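Local atomic coordinates of AAA ATPase, central region (Enterococcus faecium, PDB entry 2R9G), a protein that is probably an ATP-hydrolysing AAA+ ATPase of the MgsA family, seen here as its helical C-terminal fragment, with four chains in the crystal assembly. Residues R26-D31 with S101-S106. Residues are numbered along the deposited sequence; the frame is centred on the assembly and turned at random.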
ATOM      1  N   ARG C  26      21.688  -3.088   1.002  1.00 26.57           N
ATOM      2  CA  ARG C  26      21.881  -4.298   0.184  1.00 27.64           C
ATOM      3  C   ARG C  26      22.593  -5.403   0.978  1.00 27.78           C
ATOM      4  O   ARG C  26      22.250  -6.589   0.869  1.00 25.74           O
ATOM      5  CB  ARG C  26      22.664  -3.937  -1.086  1.00 25.57           C
ATOM      6  CG  ARG C  26      22.963  -5.075  -2.057  1.00 26.25           C
ATOM      7  CD  ARG C  26      23.982  -4.627  -3.108  1.00 26.72           C
ATOM      8  NE  ARG C  26      23.471  -3.628  -4.056  1.00 26.35           N
ATOM      9  CZ  ARG C  26      24.212  -2.694  -4.654  1.00 25.86           C
ATOM     10  NH1 ARG C  26      23.651  -1.848  -5.510  1.00 26.43           N
ATOM     11  NH2 ARG C  26      25.514  -2.599  -4.405  1.00 21.62           N
ATOM     12  N   GLY C  27      23.538  -4.986   1.821  1.00 25.53           N
ATOM     13  CA  GLY C  27      24.345  -5.904   2.613  1.00 22.77           C
ATOM     14  C   GLY C  27      23.822  -6.291   3.979  1.00 27.27           C
ATOM     15  O   GLY C  27      24.538  -6.938   4.755  1.00 24.68           O
ATOM     16  N   SER C  28      22.584  -5.879   4.267  1.00 26.70           N
ATOM     17  CA  SER C  28      21.843  -6.235   5.488  1.00 29.00           C
ATOM     18  C   SER C  28      22.438  -5.703   6.794  1.00 30.05           C
ATOM     19  O   SER C  28      22.221  -6.276   7.863  1.00 29.76           O
ATOM     20  CB  SER C  28      21.572  -7.753   5.572  1.00 29.40           C
ATOM     21  OG  SER C  28      20.834  -8.219   4.451  1.00 31.83           O
ATOM     22  N   ASP C  29      23.160  -4.587   6.712  1.00 31.60           N
ATOM     23  CA  ASP C  29      23.777  -3.990   7.898  1.00 31.29           C
ATOM     24  C   ASP C  29      22.964  -2.782   8.343  1.00 27.64           C
ATOM     25  O   ASP C  29      23.164  -1.679   7.837  1.00 25.54           O
ATOM     26  CB  ASP C  29      25.229  -3.588   7.596  1.00 30.30           C
ATOM     27  CG  ASP C  29      26.050  -3.302   8.851  1.00 35.06           C
ATOM     28  OD1 ASP C  29      25.499  -2.819   9.865  1.00 33.99           O
ATOM     29  OD2 ASP C  29      27.276  -3.550   8.813  1.00 42.59           O
ATOM     30  N   VAL C  30      22.059  -2.998   9.295  1.00 25.71           N
ATOM     31  CA  VAL C  30      21.185  -1.931   9.814  1.00 27.31           C
ATOM     32  C   VAL C  30      21.980  -0.734  10.332  1.00 25.42           C
ATOM     33  O   VAL C  30      21.709   0.406   9.955  1.00 31.29           O
ATOM     34  CB  VAL C  30      20.259  -2.436  10.948  1.00 25.55           C
ATOM     35  CG1 VAL C  30      19.320  -1.340  11.391  1.00 29.43           C
ATOM     36  CG2 VAL C  30      19.471  -3.625  10.496  1.00 25.37           C
ATOM     37  N   ASP C  31      22.976  -1.008  11.172  1.00 27.57           N
ATOM     38  CA  ASP C  31      23.718   0.034  11.884  1.00 26.50           C
ATOM     39  C   ASP C  31      24.539   0.907  10.955  1.00 22.25           C
ATOM     40  O   ASP C  31      24.609   2.119  11.142  1.00 27.16           O
ATOM     41  CB  ASP C  31      24.599  -0.593  12.962  1.00 26.77           C
ATOM     42  CG  ASP C  31      23.794  -1.388  13.971  1.00 32.90           C
ATOM     43  OD1 ASP C  31      22.931  -0.782  14.643  1.00 34.59           O
ATOM     44  OD2 ASP C  31      24.015  -2.616  14.077  1.00 32.89           O
ATOM     45  N   SER C 101      14.835  -7.481   5.401  1.00 22.77           N
ATOM     46  CA  SER C 101      13.976  -8.247   4.497  1.00 25.64           C
ATOM     47  C   SER C 101      14.807  -9.099   3.546  1.00 29.61           C
ATOM     48  O   SER C 101      15.992  -8.829   3.372  1.00 33.05           O
ATOM     49  CB  SER C 101      13.083  -7.297   3.694  1.00 26.37           C
ATOM     50  OG  SER C 101      12.076  -6.761   4.531  1.00 36.72           O
ATOM     51  N   PRO C 102      14.204 -10.159   2.959  1.00 27.70           N
ATOM     52  CA  PRO C 102      14.893 -10.922   1.916  1.00 27.32           C
ATOM     53  C   PRO C 102      15.307 -10.068   0.723  1.00 26.23           C
ATOM     54  O   PRO C 102      14.548  -9.197   0.282  1.00 32.20           O
ATOM     55  CB  PRO C 102      13.843 -11.950   1.491  1.00 24.19           C
ATOM     56  CG  PRO C 102      13.019 -12.144   2.718  1.00 30.10           C
ATOM     57  CD  PRO C 102      12.896 -10.760   3.283  1.00 30.14           C
ATOM     58  N   LYS C 103      16.507 -10.321   0.218  1.00 28.01           N
ATOM     59  CA  LYS C 103      17.062  -9.552  -0.883  1.00 23.18           C
ATOM     60  C   LYS C 103      16.885 -10.300  -2.195  1.00 29.77           C
ATOM     61  O   LYS C 103      17.120 -11.509  -2.270  1.00 30.77           O
ATOM     62  CB  LYS C 103      18.552  -9.275  -0.667  1.00 27.90           C
ATOM     63  CG  LYS C 103      18.927  -8.673   0.682  1.00 29.52           C
ATOM     64  CD  LYS C 103      18.430  -7.248   0.814  1.00 21.56           C
ATOM     65  CE  LYS C 103      18.834  -6.653   2.144  1.00 21.65           C
ATOM     66  NZ  LYS C 103      18.267  -7.391   3.296  1.00 23.09           N
ATOM     67  N   SER C 104      16.475  -9.568  -3.226  1.00 26.15           N
ATOM     68  CA  SER C 104      16.398 -10.107  -4.566  1.00 25.06           C
ATOM     69  C   SER C 104      16.675  -9.030  -5.605  1.00 28.95           C
ATOM     70  O   SER C 104      16.052  -7.956  -5.593  1.00 24.50           O
ATOM     71  CB  SER C 104      15.029 -10.730  -4.822  1.00 21.55           C
ATOM     72  OG  SER C 104      14.965 -11.215  -6.146  1.00 27.57           O
ATOM     73  N   ASN C 105      17.614  -9.327  -6.502  1.00 26.95           N
ATOM     74  CA  ASN C 105      17.875  -8.469  -7.638  1.00 25.35           C
ATOM     75  C   ASN C 105      17.407  -9.096  -8.953  1.00 28.59           C
ATOM     76  O   ASN C 105      17.654  -8.545 -10.029  1.00 27.78           O
ATOM     77  CB  ASN C 105      19.365  -8.083  -7.694  1.00 30.23           C
ATOM     78  CG  ASN C 105      20.291  -9.271  -8.020  1.00 31.72           C
ATOM     79  OD1 ASN C 105      19.929 -10.444  -7.871  1.00 34.05           O
ATOM     80  ND2 ASN C 105      21.510  -8.953  -8.438  1.00 34.99           N
ATOM     81  N   SER C 106      16.721 -10.239  -8.845  1.00 28.77           N
ATOM     82  CA  SER C 106      16.355 -11.079  -9.995  1.00 22.65           C
ATOM     83  C   SER C 106      15.603 -10.347 -11.099  1.00 23.48           C
ATOM     84  O   SER C 106      15.929 -10.511 -12.265  1.00 29.97           O
ATOM     85  CB  SER C 106      15.560 -12.309  -9.549  1.00 20.03           C
ATOM     86  OG  SER C 106      14.343 -11.930  -8.934  1.00 21.27           O
TER
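K103 reaches across to S28, the C-prime residue of the Schellman motif that ends helix 14-26, and so ties this helix end to the loop between helices 88-100 and 106-119. The motif closes through backbone bonds from D29 N and S28 N to the last turn of helix 14-26, with S28 in the positive-phi conformation (65°) usual at this position. The lysine chain leaves the backbone with CG anti to the carbonyl carbon, then bends at chi2 (-69°) and again at chi4, which carries the ammonium group back over its own loop. There K103 NZ donates to S28 OG at 2.9 Å and to S101 O at 2.7 Å, the latter in the carbonyl plane. It also bonds to C99 O and, weakly, to L98 O, so the buried ammonium gathers carbonyls at the C-terminal end of helix 88-100, which would probably stabilise its positive charge. The methylenes pass a backbone oxygen, K103 CE lying 3.6 Å from R26 O. The R26 side chain itself turns away to salt bridges with E59 and D60 of its own chain and a hydrogen bond to Y147 of the second subunit. With chi1 at -58°, S28 OG is directed at the lysine, and K103 CE approaches S28 OG to 3.4 Å.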